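Local structure of enoyl-CoA hydratase/carnithine racemase (Thermus thermophilus JL-18, 6SL9) at residues S127-F132 with S163-A168; R59-G64 with A101-A106; A114-L119 with L143-P148. The protein probably acts as PaaG, an oxepin-CoA-forming isomerase of the crotonase (enoyl-CoA hydratase/isomerase) family that works in bacterial phenylacetic acid catabolism. All coordinates share one frame; numbering follows the deposited sequence.

Contact 1 (S127-F132 with S163-A168); sequences SFTTAF and SPRLSA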
loop_
_atom_site.group_PDB
_atom_site.type_symbol
_atom_site.label_atom_id
_atom_site.label_comp_id
_atom_site.label_asym_id
_atom_site.label_seq_id
_atom_site.Cartn_x
_atom_site.Cartn_y
_atom_site.Cartn_z
ATOM N N SER A 127 -19.754 6.867 -11.296
ATOM C CA SER A 127 -19.762 6.171 -10.002
ATOM C C SER A 127 -18.997 4.887 -10.138
ATOM O O SER A 127 -18.828 4.358 -11.221
ATOM C CB SER A 127 -21.158 5.991 -9.538
ATOM O OG SER A 127 -21.892 5.196 -10.422
ATOM N N PHE A 128 -18.565 4.399 -8.985
ATOM C CA PHE A 128 -17.813 3.142 -8.902
ATOM C C PHE A 128 -18.445 2.255 -7.842
ATOM O O PHE A 128 -18.636 2.711 -6.693
ATOM C CB PHE A 128 -16.352 3.405 -8.489
ATOM C CG PHE A 128 -15.582 4.228 -9.486
ATOM C CD1 PHE A 128 -15.719 5.606 -9.531
ATOM C CD2 PHE A 128 -14.764 3.603 -10.408
ATOM C CE1 PHE A 128 -15.060 6.338 -10.505
ATOM C CE2 PHE A 128 -14.065 4.353 -11.347
ATOM C CZ PHE A 128 -14.222 5.713 -11.376
ATOM N N THR A 129 -18.726 1.011 -8.185
ATOM C CA THR A 129 -19.308 0.064 -7.201
ATOM C C THR A 129 -18.619 -1.294 -7.431
ATOM O O THR A 129 -18.642 -1.787 -8.546
ATOM C CB THR A 129 -20.830 0.006 -7.365
ATOM O OG1 THR A 129 -21.473 1.287 -7.409
ATOM C CG2 THR A 129 -21.325 -0.786 -6.177
ATOM N N THR A 130 -18.062 -1.881 -6.395
ATOM C CA THR A 130 -17.372 -3.160 -6.624
ATOM C C THR A 130 -18.364 -4.214 -7.094
ATOM O O THR A 130 -18.014 -5.012 -7.967
ATOM C CB THR A 130 -16.564 -3.590 -5.390
ATOM O OG1 THR A 130 -17.497 -3.790 -4.301
ATOM C CG2 THR A 130 -15.459 -2.617 -5.029
ATOM N N ALA A 131 -19.558 -4.267 -6.518
ATOM C CA ALA A 131 -20.737 -5.023 -6.993
ATOM C C ALA A 131 -20.693 -6.538 -6.832
ATOM O O ALA A 131 -21.758 -7.127 -6.598
ATOM C CB ALA A 131 -21.042 -4.685 -8.452
ATOM N N PHE A 132 -19.536 -7.170 -6.996
ATOM C CA PHE A 132 -19.452 -8.648 -7.008
ATOM C C PHE A 132 -20.159 -9.242 -5.787
ATOM O O PHE A 132 -20.892 -10.261 -5.938
ATOM C CB PHE A 132 -17.987 -9.107 -7.011
ATOM C CG PHE A 132 -17.292 -8.812 -8.318
ATOM C CD1 PHE A 132 -17.427 -9.674 -9.369
ATOM C CD2 PHE A 132 -16.423 -7.729 -8.451
ATOM C CE1 PHE A 132 -16.760 -9.466 -10.543
ATOM C CE2 PHE A 132 -15.729 -7.529 -9.643
ATOM C CZ PHE A 132 -15.921 -8.396 -10.664
ATOM N N SER A 163 -19.714 -3.094 -0.679
ATOM C CA SER A 163 -20.104 -2.622 -2.030
ATOM C C SER A 163 -20.916 -1.329 -1.996
ATOM O O SER A 163 -21.947 -1.253 -2.650
ATOM C CB SER A 163 -20.808 -3.720 -2.805
ATOM O OG SER A 163 -21.000 -3.387 -4.160
ATOM N N PRO A 164 -20.445 -0.266 -1.333
ATOM C CA PRO A 164 -21.069 1.035 -1.481
ATOM C C PRO A 164 -20.901 1.548 -2.908
ATOM O O PRO A 164 -19.964 1.184 -3.620
ATOM C CB PRO A 164 -20.284 1.908 -0.497
ATOM C CG PRO A 164 -18.924 1.284 -0.488
ATOM C CD PRO A 164 -19.215 -0.192 -0.517
ATOM N N ARG A 165 -21.789 2.436 -3.294
ATOM C CA ARG A 165 -21.657 3.191 -4.542
ATOM C C ARG A 165 -20.860 4.430 -4.211
ATOM O O ARG A 165 -21.259 5.203 -3.357
ATOM C CB ARG A 165 -23.031 3.630 -5.043
ATOM C CG ARG A 165 -22.935 4.586 -6.232
ATOM C CD ARG A 165 -24.272 5.259 -6.399
ATOM N NE ARG A 165 -24.281 6.131 -7.558
ATOM C CZ ARG A 165 -23.855 7.397 -7.609
ATOM N NH1 ARG A 165 -23.983 8.086 -8.736
ATOM N NH2 ARG A 165 -23.255 7.960 -6.571
ATOM N N LEU A 166 -19.770 4.630 -4.905
ATOM C CA LEU A 166 -18.922 5.810 -4.731
ATOM C C LEU A 166 -19.174 6.817 -5.847
ATOM O O LEU A 166 -19.136 6.480 -7.024
ATOM C CB LEU A 166 -17.469 5.399 -4.770
ATOM C CG LEU A 166 -17.071 4.287 -3.835
ATOM C CD1 LEU A 166 -15.617 3.985 -3.986
ATOM C CD2 LEU A 166 -17.361 4.693 -2.449
ATOM N N SER A 167 -19.338 8.069 -5.469
ATOM C CA SER A 167 -19.387 9.208 -6.409
ATOM C C SER A 167 -18.000 9.439 -7.015
ATOM O O SER A 167 -16.957 8.955 -6.524
ATOM C CB SER A 167 -19.861 10.432 -5.713
ATOM O OG SER A 167 -18.860 10.849 -4.838
ATOM N N ALA A 168 -17.968 10.245 -8.063
ATOM C CA ALA A 168 -16.683 10.621 -8.693
ATOM C C ALA A 168 -15.812 11.320 -7.644
ATOM O O ALA A 168 -14.595 11.103 -7.621
ATOM C CB ALA A 168 -16.963 11.517 -9.864
HETATM O O HOH W 1 -17.775 -0.448 -3.840
#

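Contact 2 (R59-G64 with A101-A106); sequences RAFSAG and AVNGVA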
loop_
_atom_site.group_PDB
_atom_site.type_symbol
_atom_site.label_atom_id
_atom_site.label_comp_id
_atom_site.label_asym_id
_atom_site.label_seq_id
_atom_site.Cartn_x
_atom_site.Cartn_y
_atom_site.Cartn_z
ATOM N N ARG A 59 -24.750 5.977 -21.148
ATOM C CA ARG A 59 -24.753 6.547 -19.800
ATOM C C ARG A 59 -23.743 5.857 -18.888
ATOM O O ARG A 59 -23.419 6.424 -17.847
ATOM C CB ARG A 59 -26.149 6.539 -19.189
ATOM C CG ARG A 59 -26.632 5.241 -18.553
ATOM C CD ARG A 59 -28.022 5.402 -17.947
ATOM N NE ARG A 59 -28.592 4.164 -17.421
ATOM C CZ ARG A 59 -28.309 3.659 -16.214
ATOM N NH1 ARG A 59 -27.487 4.309 -15.399
ATOM N NH2 ARG A 59 -28.844 2.503 -15.837
ATOM N N ALA A 60 -23.313 4.627 -19.197
ATOM C CA ALA A 60 -22.368 3.863 -18.373
ATOM C C ALA A 60 -20.978 3.839 -18.973
ATOM O O ALA A 60 -20.804 3.897 -20.188
ATOM C CB ALA A 60 -22.859 2.464 -18.234
ATOM N N PHE A 61 -20.006 3.662 -18.094
ATOM C CA PHE A 61 -18.683 3.161 -18.516
ATOM C C PHE A 61 -18.856 1.659 -18.774
ATOM O O PHE A 61 -18.810 1.256 -19.931
ATOM C CB PHE A 61 -17.576 3.478 -17.485
ATOM C CG PHE A 61 -16.240 2.902 -17.886
ATOM C CD1 PHE A 61 -15.463 3.542 -18.824
ATOM C CD2 PHE A 61 -15.789 1.698 -17.372
ATOM C CE1 PHE A 61 -14.236 3.042 -19.194
ATOM C CE2 PHE A 61 -14.583 1.173 -17.752
ATOM C CZ PHE A 61 -13.817 1.843 -18.673
ATOM N N SER A 62 -19.111 0.870 -17.736
ATOM C CA SER A 62 -19.574 -0.522 -17.899
ATOM C C SER A 62 -20.146 -1.008 -16.594
ATOM O O SER A 62 -19.509 -0.882 -15.549
ATOM C CB SER A 62 -18.448 -1.445 -18.303
ATOM O OG SER A 62 -18.864 -2.797 -18.274
ATOM N N ALA A 63 -21.306 -1.637 -16.712
ATOM C CA ALA A 63 -21.965 -2.278 -15.544
ATOM C C ALA A 63 -21.389 -3.661 -15.181
ATOM O O ALA A 63 -21.840 -4.257 -14.214
ATOM C CB ALA A 63 -23.463 -2.378 -15.785
ATOM N N GLY A 64 -20.361 -4.099 -15.893
ATOM C CA GLY A 64 -19.702 -5.370 -15.578
ATOM C C GLY A 64 -20.322 -6.509 -16.335
ATOM O O GLY A 64 -20.939 -6.332 -17.378
ATOM N N ALA A 101 -11.328 7.231 -19.292
ATOM C CA ALA A 101 -12.322 8.297 -19.067
ATOM C C ALA A 101 -13.612 7.612 -18.623
ATOM O O ALA A 101 -14.327 7.009 -19.430
ATOM C CB ALA A 101 -12.508 9.105 -20.302
ATOM N N VAL A 102 -13.893 7.681 -17.317
ATOM C CA VAL A 102 -15.064 7.021 -16.709
ATOM C C VAL A 102 -16.283 7.954 -16.822
ATOM O O VAL A 102 -16.406 8.911 -16.069
ATOM C CB VAL A 102 -14.815 6.551 -15.282
ATOM C CG1 VAL A 102 -15.990 5.745 -14.780
ATOM C CG2 VAL A 102 -13.550 5.705 -15.174
ATOM N N ASN A 103 -17.117 7.696 -17.828
ATOM C CA ASN A 103 -18.240 8.559 -18.206
ATOM C C ASN A 103 -19.505 8.285 -17.430
ATOM O O ASN A 103 -20.428 9.105 -17.481
ATOM C CB ASN A 103 -18.497 8.434 -19.703
ATOM C CG ASN A 103 -18.791 7.009 -20.093
ATOM O OD1 ASN A 103 -17.904 6.150 -20.014
ATOM N ND2 ASN A 103 -20.056 6.741 -20.433
ATOM N N GLY A 104 -19.572 7.191 -16.704
ATOM C CA GLY A 104 -20.782 6.813 -15.954
ATOM C C GLY A 104 -20.478 5.652 -15.042
ATOM O O GLY A 104 -19.358 5.497 -14.571
ATOM N N VAL A 105 -21.466 4.839 -14.771
ATOM C CA VAL A 105 -21.280 3.780 -13.771
ATOM C C VAL A 105 -20.173 2.852 -14.278
ATOM O O VAL A 105 -20.124 2.404 -15.454
ATOM C CB VAL A 105 -22.548 2.987 -13.472
ATOM C CG1 VAL A 105 -23.160 2.374 -14.681
ATOM C CG2 VAL A 105 -22.287 1.937 -12.427
ATOM N N ALA A 106 -19.313 2.485 -13.318
ATOM C CA ALA A 106 -18.285 1.444 -13.465
ATOM C C ALA A 106 -18.532 0.463 -12.316
ATOM O O ALA A 106 -18.256 0.777 -11.149
ATOM C CB ALA A 106 -16.896 2.006 -13.417
HETATM O O HOH W 2 -24.241 5.788 -15.279
#

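Contact 3 (A114-L119 with L143-P148); sequences ALWGDL and LSFLLP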
loop_
_atom_site.group_PDB
_atom_site.type_symbol
_atom_site.label_atom_id
_atom_site.label_comp_id
_atom_site.label_asym_id
_atom_site.label_seq_id
_atom_site.Cartn_x
_atom_site.Cartn_y
_atom_site.Cartn_z
ATOM N N ALA A 114 -11.805 -0.200 -15.585
ATOM C CA ALA A 114 -11.529 1.242 -15.480
ATOM C C ALA A 114 -10.230 1.443 -14.697
ATOM O O ALA A 114 -9.429 2.351 -15.003
ATOM C CB ALA A 114 -12.671 1.924 -14.782
ATOM N N LEU A 115 -9.989 0.626 -13.691
ATOM C CA LEU A 115 -8.860 0.845 -12.767
ATOM C C LEU A 115 -7.540 0.422 -13.380
ATOM O O LEU A 115 -6.496 0.761 -12.838
ATOM C CB LEU A 115 -9.102 0.160 -11.429
ATOM C CG LEU A 115 -10.278 0.723 -10.612
ATOM C CD1 LEU A 115 -10.387 0.040 -9.293
ATOM C CD2 LEU A 115 -10.238 2.244 -10.445
ATOM N N TRP A 116 -7.553 -0.221 -14.542
ATOM C CA TRP A 116 -6.311 -0.537 -15.276
ATOM C C TRP A 116 -5.748 0.665 -16.016
ATOM O O TRP A 116 -4.623 0.580 -16.471
ATOM C CB TRP A 116 -6.498 -1.728 -16.226
ATOM C CG TRP A 116 -6.488 -3.043 -15.516
ATOM C CD1 TRP A 116 -7.544 -3.852 -15.194
ATOM C CD2 TRP A 116 -5.338 -3.582 -14.864
ATOM N NE1 TRP A 116 -7.096 -4.878 -14.415
ATOM C CE2 TRP A 116 -5.753 -4.741 -14.189
ATOM C CE3 TRP A 116 -3.999 -3.184 -14.797
ATOM C CZ2 TRP A 116 -4.863 -5.494 -13.421
ATOM C CZ3 TRP A 116 -3.118 -3.937 -14.039
ATOM C CH2 TRP A 116 -3.558 -5.066 -13.367
ATOM N N GLY A 117 -6.491 1.778 -16.124
ATOM C CA GLY A 117 -5.868 2.951 -16.719
ATOM C C GLY A 117 -4.644 3.368 -15.939
ATOM O O GLY A 117 -4.653 3.292 -14.715
ATOM N N ASP A 118 -3.603 3.864 -16.594
ATOM C CA ASP A 118 -2.443 4.479 -15.916
ATOM C C ASP A 118 -2.802 5.811 -15.307
ATOM O O ASP A 118 -2.375 6.134 -14.187
ATOM C CB ASP A 118 -1.308 4.663 -16.888
ATOM C CG ASP A 118 -0.815 3.383 -17.471
ATOM O OD1 ASP A 118 -0.545 2.443 -16.704
ATOM O OD2 ASP A 118 -0.730 3.312 -18.723
ATOM N N LEU A 119 -3.585 6.594 -16.048
ATOM C CA LEU A 119 -4.169 7.857 -15.592
ATOM C C LEU A 119 -5.656 7.782 -15.845
ATOM O O LEU A 119 -6.084 7.356 -16.930
ATOM C CB LEU A 119 -3.528 9.063 -16.287
ATOM C CG LEU A 119 -2.047 9.242 -15.918
ATOM C CD1 LEU A 119 -1.344 10.254 -16.741
ATOM C CD2 LEU A 119 -1.884 9.590 -14.463
ATOM N N LEU A 143 -9.384 -7.035 -9.928
ATOM C CA LEU A 143 -9.789 -6.024 -8.926
ATOM C C LEU A 143 -9.153 -6.382 -7.576
ATOM O O LEU A 143 -8.864 -5.441 -6.788
ATOM C CB LEU A 143 -11.301 -5.975 -8.828
ATOM C CG LEU A 143 -11.855 -4.868 -7.902
ATOM C CD1 LEU A 143 -11.411 -3.507 -8.381
ATOM C CD2 LEU A 143 -13.364 -4.986 -7.870
ATOM N N SER A 144 -8.960 -7.673 -7.242
ATOM C CA SER A 144 -8.374 -7.994 -5.928
ATOM C C SER A 144 -6.890 -7.570 -5.861
ATOM O O SER A 144 -6.390 -7.406 -4.754
ATOM C CB SER A 144 -8.529 -9.444 -5.576
ATOM O OG SER A 144 -7.647 -10.289 -6.283
ATOM N N PHE A 145 -6.246 -7.466 -6.997
ATOM C CA PHE A 145 -4.846 -7.001 -7.135
ATOM C C PHE A 145 -4.845 -5.491 -7.050
ATOM O O PHE A 145 -4.108 -4.909 -6.239
ATOM C CB PHE A 145 -4.318 -7.599 -8.419
ATOM C CG PHE A 145 -2.907 -7.176 -8.761
ATOM C CD1 PHE A 145 -2.677 -6.028 -9.498
ATOM C CD2 PHE A 145 -1.807 -7.953 -8.446
ATOM C CE1 PHE A 145 -1.402 -5.605 -9.784
ATOM C CE2 PHE A 145 -0.507 -7.581 -8.818
ATOM C CZ PHE A 145 -0.304 -6.395 -9.497
ATOM N N LEU A 146 -5.606 -4.846 -7.916
ATOM C CA LEU A 146 -5.522 -3.392 -8.031
ATOM C C LEU A 146 -6.086 -2.649 -6.848
ATOM O O LEU A 146 -5.496 -1.653 -6.427
ATOM C CB LEU A 146 -6.286 -2.940 -9.287
ATOM C CG LEU A 146 -5.611 -3.129 -10.637
ATOM C CD1 LEU A 146 -6.560 -2.619 -11.694
ATOM C CD2 LEU A 146 -4.292 -2.373 -10.719
ATOM N N LEU A 147 -7.228 -3.068 -6.316
ATOM C CA LEU A 147 -7.897 -2.178 -5.352
ATOM C C LEU A 147 -7.079 -1.921 -4.097
ATOM O O LEU A 147 -6.951 -0.742 -3.755
ATOM C CB LEU A 147 -9.295 -2.697 -5.063
ATOM C CG LEU A 147 -10.176 -1.720 -4.299
ATOM C CD1 LEU A 147 -10.406 -0.466 -5.104
ATOM C CD2 LEU A 147 -11.509 -2.386 -4.020
ATOM N N PRO A 148 -6.507 -2.930 -3.438
ATOM C CA PRO A 148 -5.727 -2.612 -2.255
ATOM C C PRO A 148 -4.494 -1.753 -2.565
ATOM O O PRO A 148 -4.115 -0.918 -1.740
ATOM C CB PRO A 148 -5.343 -3.964 -1.689
ATOM C CG PRO A 148 -6.176 -4.987 -2.427
ATOM C CD PRO A 148 -6.613 -4.389 -3.695
#

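Contact 1 (S127-F132 with S163-A168)
F128, S163 and S127 bury more surface than any other residues where S127-F132 meets the antiparallel chain at S163-A168. F128 makes its contact mainly through the backbone. F128 N donates to L166 O at 2.9 Å. In return L166 N donates to F128 O, also at 2.9 Å, with an almost straight N-H...O angle of 168°. Both donors lie in the plane of the carbonyl they meet, the geometry of an antiparallel hydrogen-bonded pair. The side chains of F128 and L166 leave on the same face of this small sheet, their CB atoms 4.4 Å apart.

S127 sits on the other face, where its CB rests 3.5 Å above the guanidinium plane of R165, displaced toward the rim of that group; the arginine, extended from CG to NE, thereby lays a flat face against the serine. Where the strand pairing gives out, S163 takes over. S163, the first residue beyond helix 153-162, has a positive phi; S163 OG, anti to the backbone N (chi1 -170°), accepts from A131 N at 2.9 Å. T129 CG2 packs 3.3 Å from S163 OG. Water 1 bridges the two segments, accepting from T130 N and donating to P164 O. An alanine at S163 would lack the OG that accepts from A131 N, and would probably loosen the hold of the helix end on the chain after strand 127-129.

Within the crotonase fold, strand 127-129 is the middle member of a three-stranded sheet, with 105-107 along its other edge. Helices 109-115 and 168-174 pack on F128 through M111 and A171, while T130 OG1 is tied to L159 O of helix 153-162.

Contact 2 (R59-G64 with A101-A106)
The side chains of F61 and N103 cross at about a right angle, with the ring and amide planes 60° apart, where the loop R59-G64 turns a corner over A101-A106. N103 OD1 lies at the ring edge, near the ring plane and 3.8 Å from F61 CD1, and also accepts from G56 N. N103 ND2, the other arm of the amide, donates to A60 O at 3.0 Å; it comes from above the carbonyl plane rather than along a lone pair, although A60 O lies close to the amide's own plane. With both ends gripped, the amide is held against rotation. F61 CG is anti to its backbone N (chi1 177°), which directs the ring past V102 and A106: F61 CB meets V102 CG1 at 3.9 Å and CD2 meets A106 CB at 4.1 Å.

A single carbonyl, V105 O, serves two successive amides, taking S62 N in its plane at 2.9 Å and F61 N in a weaker, more bent bond. V105 CG1, in the crowded position between N and C, packs on A60 CB at 3.6 Å. G104 passes so close to the loop that a CB would collide with R59 O, and water 2 links that oxygen to V105 N. S62 OG closes an ST turn with G64 N and is bonded to N26 O as well. As in crotonase relatives, the loop to which R59-G64 belongs probably contributes one backbone N-H of the oxyanion hole.

Strand 98-102 lies between 51-56 and 119-123 in the six-stranded sheet, and 105-107 borders strand 127-129. Helix 109-115 sets A114 against F61 and V102, and helix 186-197 covers A101.

Contact 3 (A114-L119 with L143-P148)
L146 and W116 share a chi1 of -77°, with CG anti to the carbonyl carbon, and chi2 of L146 is fully extended, so that CD1 of the leucine is carried out from its helix onto the indole. The result is a CH-pi contact within the helical packing of the crotonase fold, between the end region of helix 109-115 and the first turns of helix 143-151. L146 CD1 stands 3.4 Å from the centroid of the five-membered ring of W116, only 13° off its normal. The second methyl, L146 CD2, reaches the benzenoid half at W116 CH2, 3.8 Å away, so the forked tip spans much of the indole. The same CD1 also meets the side of L115, 3.8 Å from its CB, and thus wedges between two consecutive residues.

No hydrogen bond joins A114-L119 to L143-P148; the interface is apolar and buried. F145, one residue before L146, brings its CD1 to 4.1 Å from W116 CH2. The indole is further enclosed by V88 and L91 of helix 77-93, by L213 of helix 202-214 and by L220 of the second subunit, which places the contact beside a subunit interface. S144, on the same helix turn, bonds through OG to E227 of that second subunit.

L115 turns toward the helix as well, and its branch end meets leucines one turn apart: L115 CD1 lies 3.8 Å from L143 CD1 and 4.2 Å from L147 CD1.

Contact 2 comes first along the chain and closes before the others open, whereas contacts 1 and 3 interleave, helix 143-151 following strand 127-129 within the span of contact 1. Contacts 1 and 2, with centres about 11 Å apart, share the three-stranded sheet, where S127 O and T129 N probably bond to A106. Contact 3 lies about 14 Å from contact 1 and 15 Å from contact 2, centre to centre. Helix 109-115, which follows strand 105-107, carries contact 2 on to contact 3, and L143 packs on F132. The small sheet, a strand of the six-stranded sheet and the helices toward the second subunit are thus joined by direct packing within the crotonase fold.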